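Transglutaminase-like enzymes, putative cysteine protease (Cytophaga hutchinsonii, PDB 3ISR) is a putative cysteine protease of the transglutaminase-like family, probably acting on peptide or amide bonds, though its substrate is not established. Local coordinates at residues Ile44-Glu58 and Gly65-Asn77. Numbering follows the deposited sequence.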
ATOM      1  N   ILE B  44     -17.803  35.007  17.120  1.00 15.10           N
ATOM      2  CA  ILE B  44     -18.842  34.297  17.813  1.00 14.68           C
ATOM      3  C   ILE B  44     -19.577  35.326  18.678  1.00 15.30           C
ATOM      4  O   ILE B  44     -19.014  35.907  19.617  1.00 14.72           O
ATOM      5  CB  ILE B  44     -18.271  33.142  18.643  1.00 14.33           C
ATOM      6  CG1 ILE B  44     -17.516  32.156  17.717  1.00 14.46           C
ATOM      7  CG2 ILE B  44     -19.382  32.424  19.392  1.00 13.55           C
ATOM      8  CD1 ILE B  44     -16.550  31.286  18.427  1.00 14.82           C
ATOM      9  N   LEU B  45     -20.830  35.555  18.319  1.00 15.66           N
ATOM     10  CA  LEU B  45     -21.679  36.499  19.031  1.00 16.61           C
ATOM     11  C   LEU B  45     -22.196  35.830  20.294  1.00 16.83           C
ATOM     12  O   LEU B  45     -22.278  36.471  21.337  1.00 17.03           O
ATOM     13  CB  LEU B  45     -22.808  36.990  18.118  1.00 16.57           C
ATOM     14  CG  LEU B  45     -22.295  37.421  16.729  1.00 17.43           C
ATOM     15  CD1 LEU B  45     -23.417  37.586  15.697  1.00 18.39           C
ATOM     16  CD2 LEU B  45     -21.421  38.686  16.799  1.00 18.80           C
ATOM     17  N   ASP B  46     -22.474  34.523  20.201  1.00 17.20           N
ATOM     18  CA  ASP B  46     -22.931  33.704  21.322  1.00 17.25           C
ATOM     19  C   ASP B  46     -22.645  32.200  21.098  1.00 16.87           C
ATOM     20  O   ASP B  46     -22.802  31.702  19.984  1.00 16.62           O
ATOM     21  CB  ASP B  46     -24.433  33.920  21.501  1.00 18.20           C
ATOM     22  CG  ASP B  46     -24.982  33.256  22.740  1.00 21.03           C
ATOM     23  OD1 ASP B  46     -24.434  33.472  23.848  1.00 25.05           O
ATOM     24  OD2 ASP B  46     -25.990  32.536  22.607  1.00 24.50           O
ATOM     25  N   GLU B  47     -22.242  31.489  22.154  1.00 16.05           N
ATOM     26  CA  GLU B  47     -22.103  30.029  22.096  1.00 15.57           C
ATOM     27  C   GLU B  47     -22.448  29.349  23.422  1.00 15.48           C
ATOM     28  O   GLU B  47     -22.295  29.940  24.492  1.00 15.27           O
ATOM     29  CB  GLU B  47     -20.691  29.613  21.632  1.00 15.25           C
ATOM     30  CG  GLU B  47     -19.578  29.894  22.641  1.00 14.69           C
ATOM     31  CD  GLU B  47     -18.201  29.448  22.167  1.00 13.94           C
ATOM     32  OE1 GLU B  47     -18.069  28.968  21.020  1.00 13.32           O
ATOM     33  OE2 GLU B  47     -17.238  29.587  22.945  1.00 14.34           O
ATOM     34  N   SER B  48     -22.888  28.096  23.334  1.00 15.27           N
ATOM     35  CA  SER B  48     -23.198  27.277  24.509  1.00 15.37           C
ATOM     36  C   SER B  48     -22.781  25.804  24.301  1.00 15.55           C
ATOM     37  O   SER B  48     -23.047  25.222  23.243  1.00 15.50           O
ATOM     38  CB  SER B  48     -24.700  27.383  24.831  1.00 15.29           C
ATOM     39  OG  SER B  48     -25.102  26.393  25.764  1.00 15.65           O
ATOM     40  N   LEU B  49     -22.129  25.219  25.308  1.00 15.46           N
ATOM     41  CA  LEU B  49     -21.687  23.824  25.277  1.00 16.01           C
ATOM     42  C   LEU B  49     -22.238  23.039  26.474  1.00 16.27           C
ATOM     43  O   LEU B  49     -21.935  23.361  27.624  1.00 16.57           O
ATOM     44  CB  LEU B  49     -20.148  23.750  25.265  1.00 15.98           C
ATOM     45  CG  LEU B  49     -19.513  22.363  25.229  1.00 16.55           C
ATOM     46  CD1 LEU B  49     -19.628  21.768  23.823  1.00 18.47           C
ATOM     47  CD2 LEU B  49     -18.057  22.459  25.656  1.00 18.97           C
ATOM     48  N   ILE B  50     -23.062  22.023  26.200  1.00 16.25           N
ATOM     49  CA  ILE B  50     -23.715  21.232  27.253  1.00 15.74           C
ATOM     50  C   ILE B  50     -23.344  19.759  27.165  1.00 15.07           C
ATOM     51  O   ILE B  50     -23.547  19.130  26.128  1.00 14.77           O
ATOM     52  CB  ILE B  50     -25.273  21.336  27.179  1.00 15.99           C
ATOM     53  CG1 ILE B  50     -25.747  22.801  27.175  1.00 17.27           C
ATOM     54  CG2 ILE B  50     -25.940  20.520  28.302  1.00 16.44           C
ATOM     55  CD1 ILE B  50     -25.203  23.664  28.323  1.00 19.03           C
ATOM     56  N   VAL B  51     -22.824  19.214  28.261  1.00 14.64           N
ATOM     57  CA  VAL B  51     -22.534  17.778  28.363  1.00 13.90           C
ATOM     58  C   VAL B  51     -23.613  17.103  29.241  1.00 13.52           C
ATOM     59  O   VAL B  51     -23.914  17.580  30.338  1.00 13.24           O
ATOM     60  CB  VAL B  51     -21.104  17.523  28.920  1.00 14.18           C
ATOM     61  CG1 VAL B  51     -20.808  16.028  29.002  1.00 14.04           C
ATOM     62  CG2 VAL B  51     -20.030  18.211  28.033  1.00 15.14           C
ATOM     63  N   THR B  52     -24.203  16.015  28.748  1.00 12.84           N
ATOM     64  CA  THR B  52     -25.191  15.246  29.518  1.00 12.52           C
ATOM     65  C   THR B  52     -24.684  13.833  29.779  1.00 12.77           C
ATOM     66  O   THR B  52     -24.509  13.083  28.834  1.00 12.89           O
ATOM     67  CB  THR B  52     -26.528  15.140  28.762  1.00 12.41           C
ATOM     68  OG1 THR B  52     -27.017  16.453  28.478  1.00 10.74           O
ATOM     69  CG2 THR B  52     -27.577  14.364  29.595  1.00 12.01           C
ATOM     70  N   PRO B  53     -24.456  13.457  31.057  1.00 13.37           N
ATOM     71  CA  PRO B  53     -24.537  14.237  32.296  1.00 14.33           C
ATOM     72  C   PRO B  53     -23.349  15.189  32.371  1.00 14.78           C
ATOM     73  O   PRO B  53     -22.452  15.080  31.536  1.00 15.19           O
ATOM     74  CB  PRO B  53     -24.425  13.161  33.384  1.00 14.35           C
ATOM     75  CG  PRO B  53     -23.567  12.114  32.766  1.00 13.90           C
ATOM     76  CD  PRO B  53     -24.026  12.071  31.325  1.00 13.86           C
ATOM     77  N   PRO B  54     -23.333  16.121  33.341  1.00 15.73           N
ATOM     78  CA  PRO B  54     -22.193  17.053  33.325  1.00 16.38           C
ATOM     79  C   PRO B  54     -20.872  16.315  33.531  1.00 16.52           C
ATOM     80  O   PRO B  54     -20.692  15.632  34.532  1.00 17.34           O
ATOM     81  CB  PRO B  54     -22.476  18.005  34.495  1.00 16.36           C
ATOM     82  CG  PRO B  54     -23.899  17.739  34.919  1.00 16.75           C
ATOM     83  CD  PRO B  54     -24.228  16.344  34.490  1.00 16.07           C
ATOM     84  N   ILE B  55     -19.984  16.392  32.555  1.00 16.94           N
ATOM     85  CA  ILE B  55     -18.623  15.874  32.730  1.00 17.08           C
ATOM     86  C   ILE B  55     -17.667  17.049  32.602  1.00 17.14           C
ATOM     87  O   ILE B  55     -17.849  17.900  31.727  1.00 16.99           O
ATOM     88  CB  ILE B  55     -18.268  14.767  31.698  1.00 17.18           C
ATOM     89  CG1 ILE B  55     -19.099  13.509  31.940  1.00 17.34           C
ATOM     90  CG2 ILE B  55     -16.772  14.415  31.761  1.00 16.60           C
ATOM     91  CD1 ILE B  55     -19.233  12.631  30.714  1.00 18.31           C
ATOM     92  N   GLU B  56     -16.676  17.094  33.490  1.00 17.34           N
ATOM     93  CA  GLU B  56     -15.625  18.109  33.488  1.00 18.23           C
ATOM     94  C   GLU B  56     -15.000  18.187  32.093  1.00 18.18           C
ATOM     95  O   GLU B  56     -14.663  17.163  31.498  1.00 18.24           O
ATOM     96  CB  GLU B  56     -14.565  17.741  34.545  1.00 18.39           C
ATOM     97  CG  GLU B  56     -13.331  18.658  34.622  1.00 20.91           C
ATOM     98  CD  GLU B  56     -12.361  18.256  35.741  1.00 23.42           C
ATOM     99  OE1 GLU B  56     -12.804  18.103  36.902  1.00 24.83           O
ATOM    100  OE2 GLU B  56     -11.151  18.100  35.468  1.00 23.79           O
ATOM    101  N   ILE B  57     -14.858  19.399  31.574  1.00 18.05           N
ATOM    102  CA  ILE B  57     -14.384  19.590  30.202  1.00 18.49           C
ATOM    103  C   ILE B  57     -13.406  20.769  30.126  1.00 18.39           C
ATOM    104  O   ILE B  57     -13.594  21.768  30.810  1.00 18.61           O
ATOM    105  CB  ILE B  57     -15.588  19.700  29.213  1.00 18.53           C
ATOM    106  CG1 ILE B  57     -15.116  19.754  27.758  1.00 19.55           C
ATOM    107  CG2 ILE B  57     -16.499  20.883  29.562  1.00 19.22           C
ATOM    108  CD1 ILE B  57     -16.111  19.156  26.790  1.00 20.29           C
ATOM    109  N   GLU B  58     -12.342  20.629  29.331  1.00 18.23           N
ATOM    110  CA  GLU B  58     -11.329  21.680  29.186  1.00 18.26           C
ATOM    111  C   GLU B  58     -11.098  22.009  27.713  1.00 18.15           C
ATOM    112  O   GLU B  58     -10.964  21.104  26.884  1.00 16.91           O
ATOM    113  CB  GLU B  58      -9.998  21.243  29.830  1.00 18.42           C
ATOM    114  CG  GLU B  58      -8.912  22.344  29.852  1.00 20.80           C
ATOM    115  CD  GLU B  58      -7.470  21.812  29.881  1.00 23.40           C
ATOM    116  OE1 GLU B  58      -7.253  20.582  29.972  1.00 24.91           O
ATOM    117  OE2 GLU B  58      -6.539  22.633  29.809  1.00 24.37           O
ATOM    118  N   GLY B  65      -2.865  27.607  16.930  1.00 20.65           N
ATOM    119  CA  GLY B  65      -4.110  28.294  17.241  1.00 19.93           C
ATOM    120  C   GLY B  65      -5.207  28.255  16.190  1.00 18.94           C
ATOM    121  O   GLY B  65      -6.097  29.112  16.210  1.00 19.20           O
ATOM    122  N   THR B  66      -5.184  27.272  15.287  1.00 16.87           N
ATOM    123  CA  THR B  66      -6.191  27.246  14.222  1.00 16.16           C
ATOM    124  C   THR B  66      -7.308  26.214  14.478  1.00 16.16           C
ATOM    125  O   THR B  66      -7.937  25.715  13.542  1.00 14.78           O
ATOM    126  CB  THR B  66      -5.559  27.015  12.833  1.00 15.89           C
ATOM    127  OG1 THR B  66      -4.873  25.754  12.833  1.00 15.88           O
ATOM    128  CG2 THR B  66      -4.569  28.156  12.469  1.00 16.23           C
ATOM    129  N   SER B  67      -7.517  25.881  15.748  1.00 16.34           N
ATOM    130  CA  SER B  67      -8.647  25.028  16.160  1.00 17.39           C
ATOM    131  C   SER B  67      -8.824  25.163  17.650  1.00 17.35           C
ATOM    132  O   SER B  67      -7.857  25.439  18.370  1.00 17.57           O
ATOM    133  CB  SER B  67      -8.385  23.563  15.833  1.00 18.02           C
ATOM    134  OG  SER B  67      -7.090  23.202  16.247  1.00 22.80           O
ATOM    135  N   ARG B  68     -10.057  24.953  18.102  1.00 16.51           N
ATOM    136  CA  ARG B  68     -10.396  24.984  19.508  1.00 16.73           C
ATOM    137  C   ARG B  68     -10.771  23.577  19.878  1.00 16.49           C
ATOM    138  O   ARG B  68     -11.818  23.078  19.453  1.00 17.01           O
ATOM    139  CB  ARG B  68     -11.598  25.903  19.755  1.00 16.21           C
ATOM    140  CG  ARG B  68     -11.314  27.353  19.412  1.00 15.96           C
ATOM    141  CD  ARG B  68     -12.582  28.194  19.452  1.00 14.43           C
ATOM    142  NE  ARG B  68     -13.141  28.258  20.797  1.00 13.75           N
ATOM    143  CZ  ARG B  68     -14.386  28.644  21.092  1.00 12.19           C
ATOM    144  NH1 ARG B  68     -15.237  29.012  20.140  1.00 10.98           N
ATOM    145  NH2 ARG B  68     -14.781  28.675  22.363  1.00 11.69           N
ATOM    146  N   PHE B  69      -9.921  22.934  20.664  1.00 16.59           N
ATOM    147  CA  PHE B  69     -10.184  21.569  21.097  1.00 16.56           C
ATOM    148  C   PHE B  69     -10.820  21.563  22.479  1.00 17.14           C
ATOM    149  O   PHE B  69     -10.562  22.457  23.273  1.00 17.66           O
ATOM    150  CB  PHE B  69      -8.875  20.781  21.129  1.00 16.35           C
ATOM    151  CG  PHE B  69      -8.241  20.595  19.771  1.00 15.34           C
ATOM    152  CD1 PHE B  69      -8.833  19.756  18.822  1.00 14.68           C
ATOM    153  CD2 PHE B  69      -7.048  21.239  19.454  1.00 15.36           C
ATOM    154  CE1 PHE B  69      -8.254  19.559  17.554  1.00 15.13           C
ATOM    155  CE2 PHE B  69      -6.436  21.056  18.198  1.00 17.26           C
ATOM    156  CZ  PHE B  69      -7.045  20.203  17.233  1.00 15.50           C
ATOM    157  N   VAL B  70     -11.658  20.566  22.760  1.00 17.31           N
ATOM    158  CA  VAL B  70     -12.154  20.366  24.122  1.00 17.26           C
ATOM    159  C   VAL B  70     -11.956  18.915  24.498  1.00 16.75           C
ATOM    160  O   VAL B  70     -12.178  18.020  23.680  1.00 17.15           O
ATOM    161  CB  VAL B  70     -13.658  20.769  24.318  1.00 18.06           C
ATOM    162  CG1 VAL B  70     -13.847  22.284  24.174  1.00 17.54           C
ATOM    163  CG2 VAL B  70     -14.546  20.025  23.352  1.00 17.60           C
ATOM    164  N   ARG B  71     -11.540  18.674  25.730  1.00 15.98           N
ATOM    165  CA  ARG B  71     -11.296  17.304  26.142  1.00 16.10           C
ATOM    166  C   ARG B  71     -11.944  16.954  27.467  1.00 16.16           C
ATOM    167  O   ARG B  71     -12.078  17.802  28.357  1.00 15.70           O
ATOM    168  CB  ARG B  71      -9.800  16.985  26.171  1.00 15.70           C
ATOM    169  CG  ARG B  71      -8.987  17.927  27.004  1.00 16.66           C
ATOM    170  CD  ARG B  71      -7.516  17.482  27.082  1.00 16.00           C
ATOM    171  NE  ARG B  71      -6.718  18.567  27.633  1.00 18.02           N
ATOM    172  CZ  ARG B  71      -5.390  18.597  27.650  1.00 19.72           C
ATOM    173  NH1 ARG B  71      -4.769  19.641  28.176  1.00 18.91           N
ATOM    174  NH2 ARG B  71      -4.688  17.582  27.149  1.00 18.61           N
ATOM    175  N   LEU B  72     -12.332  15.688  27.569  1.00 16.76           N
ATOM    176  CA  LEU B  72     -12.974  15.140  28.752  1.00 17.10           C
ATOM    177  C   LEU B  72     -12.654  13.666  28.823  1.00 17.46           C
ATOM    178  O   LEU B  72     -12.271  13.061  27.812  1.00 17.43           O
ATOM    179  CB  LEU B  72     -14.499  15.331  28.679  1.00 17.32           C
ATOM    180  CG  LEU B  72     -15.306  14.725  27.525  1.00 17.77           C
ATOM    181  CD1 LEU B  72     -15.509  13.223  27.699  1.00 16.10           C
ATOM    182  CD2 LEU B  72     -16.673  15.426  27.480  1.00 19.02           C
ATOM    183  N   LYS B  73     -12.803  13.085  30.010  1.00 17.22           N
ATOM    184  CA  LYS B  73     -12.667  11.644  30.156  1.00 18.10           C
ATOM    185  C   LYS B  73     -13.995  11.041  30.616  1.00 18.03           C
ATOM    186  O   LYS B  73     -14.763  11.690  31.329  1.00 17.31           O
ATOM    187  CB  LYS B  73     -11.498  11.275  31.086  1.00 18.42           C
ATOM    188  CG  LYS B  73     -11.578  11.829  32.508  1.00 20.17           C
ATOM    189  CD  LYS B  73     -10.312  11.506  33.314  1.00 22.39           C
ATOM    190  CE  LYS B  73     -10.655  11.380  34.805  1.00 25.56           C
ATOM    191  NZ  LYS B  73      -9.473  11.528  35.713  1.00 26.82           N
ATOM    192  N   ALA B  74     -14.256   9.815  30.176  1.00 18.11           N
ATOM    193  CA  ALA B  74     -15.508   9.136  30.462  1.00 18.97           C
ATOM    194  C   ALA B  74     -15.234   7.737  31.015  1.00 19.25           C
ATOM    195  O   ALA B  74     -14.334   7.048  30.550  1.00 19.53           O
ATOM    196  CB  ALA B  74     -16.357   9.051  29.203  1.00 19.00           C
ATOM    197  N   THR B  75     -16.010   7.323  32.007  1.00 19.50           N
ATOM    198  CA  THR B  75     -15.802   6.013  32.634  1.00 19.88           C
ATOM    199  C   THR B  75     -16.449   4.863  31.836  1.00 19.60           C
ATOM    200  O   THR B  75     -17.389   5.076  31.059  1.00 19.17           O
ATOM    201  CB  THR B  75     -16.200   6.017  34.143  1.00 20.21           C
ATOM    202  OG1 THR B  75     -16.759   4.748  34.506  1.00 21.71           O
ATOM    203  CG2 THR B  75     -17.218   7.090  34.433  1.00 21.01           C
ATOM    204  N   GLU B  76     -15.919   3.656  32.013  1.00 19.60           N
ATOM    205  CA  GLU B  76     -16.376   2.485  31.261  1.00 19.96           C
ATOM    206  C   GLU B  76     -17.855   2.184  31.499  1.00 19.96           C
ATOM    207  O   GLU B  76     -18.384   2.457  32.581  1.00 19.83           O
ATOM    208  CB  GLU B  76     -15.522   1.244  31.581  1.00 20.11           C
ATOM    209  CG  GLU B  76     -15.584   0.754  33.032  1.00 20.61           C
ATOM    210  CD  GLU B  76     -14.517   1.386  33.930  1.00 22.25           C
ATOM    211  OE1 GLU B  76     -14.140   2.563  33.709  1.00 22.32           O
ATOM    212  OE2 GLU B  76     -14.054   0.695  34.865  1.00 21.91           O
ATOM    213  N   ASN B  77     -18.504   1.630  30.475  1.00 19.98           N
ATOM    214  CA  ASN B  77     -19.920   1.237  30.521  1.00 20.22           C
ATOM    215  C   ASN B  77     -20.847   2.377  30.945  1.00 20.37           C
ATOM    216  O   ASN B  77     -21.692   2.214  31.836  1.00 20.23           O
ATOM    217  CB  ASN B  77     -20.135  -0.003  31.405  1.00 20.33           C
ATOM    218  CG  ASN B  77     -19.137  -1.109  31.113  1.00 20.77           C
ATOM    219  OD1 ASN B  77     -19.020  -1.582  29.978  1.00 21.77           O
ATOM    220  ND2 ASN B  77     -18.410  -1.531  32.141  1.00 21.28           N
TER
HETATM  221  O   HOH W   1     -13.323  15.023  32.127  1.00 11.35           O
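Glu47 and Arg68 meet end-on in a two-pronged salt bridge. Arg68 NH2 lies 2.7 Å from Glu47 OE2, nearly straight at 175° and on that oxygen's syn lone pair. Arg68 NH1 gives the second bond, 3.0 Å to Glu47 OE1. The two flat groups lie almost in one plane, 27° between them. With chi1 at 70°, Glu47 CG sits between backbone N and carbonyl carbon, and the extended chain beyond it carries the carboxylate across to the arginine.

Beside this ion pair, Leu49, Val51, Ile55 and Ile57 meet Val70 and Leu72 in an apolar patch. Ile57 CD1 fits between Val70 CB and Leu72 CD2, 3.8 Å from each. Ile55 crosses Leu72 at about a right angle, its CG2 3.9 Å from Leu72 CB. Leu49 and Val51 touch Val70 and Leu72 more loosely.

Beyond Ile57 the chain joins the sheet of strand 69-74. Glu58 and Arg71 form an antiparallel hydrogen-bonded pair, with Arg71 N 2.8 Å from Glu58 O and Glu58 N bonded back to Arg71 O. Their side chains run side by side. Arg71 NE reaches Glu58 OE1 at 3.1 Å from above the carboxylate plane, a bent bond. A water links Glu56 O to Lys73 N where direct pairing has stopped.

In the second shell, Tyr84 OH holds Glu47 OE1, while Glu59 and the carbonyl of Ala36 hold Arg68. Arg71 makes a cation-pi contact with Phe60 and bonds through NH2 to Leu109 O of the second subunit.

Strand 46-52 pairs with strand 78-96, so the contact joins two antiparallel sheets through an aliphatic layer, both segments falling within the N-terminal transglutaminase family region. The nearly flat, two-bond Glu47-Arg68 pair probably favours the ionised form of Glu47 and fixes the rotation of both groups at one end of that layer.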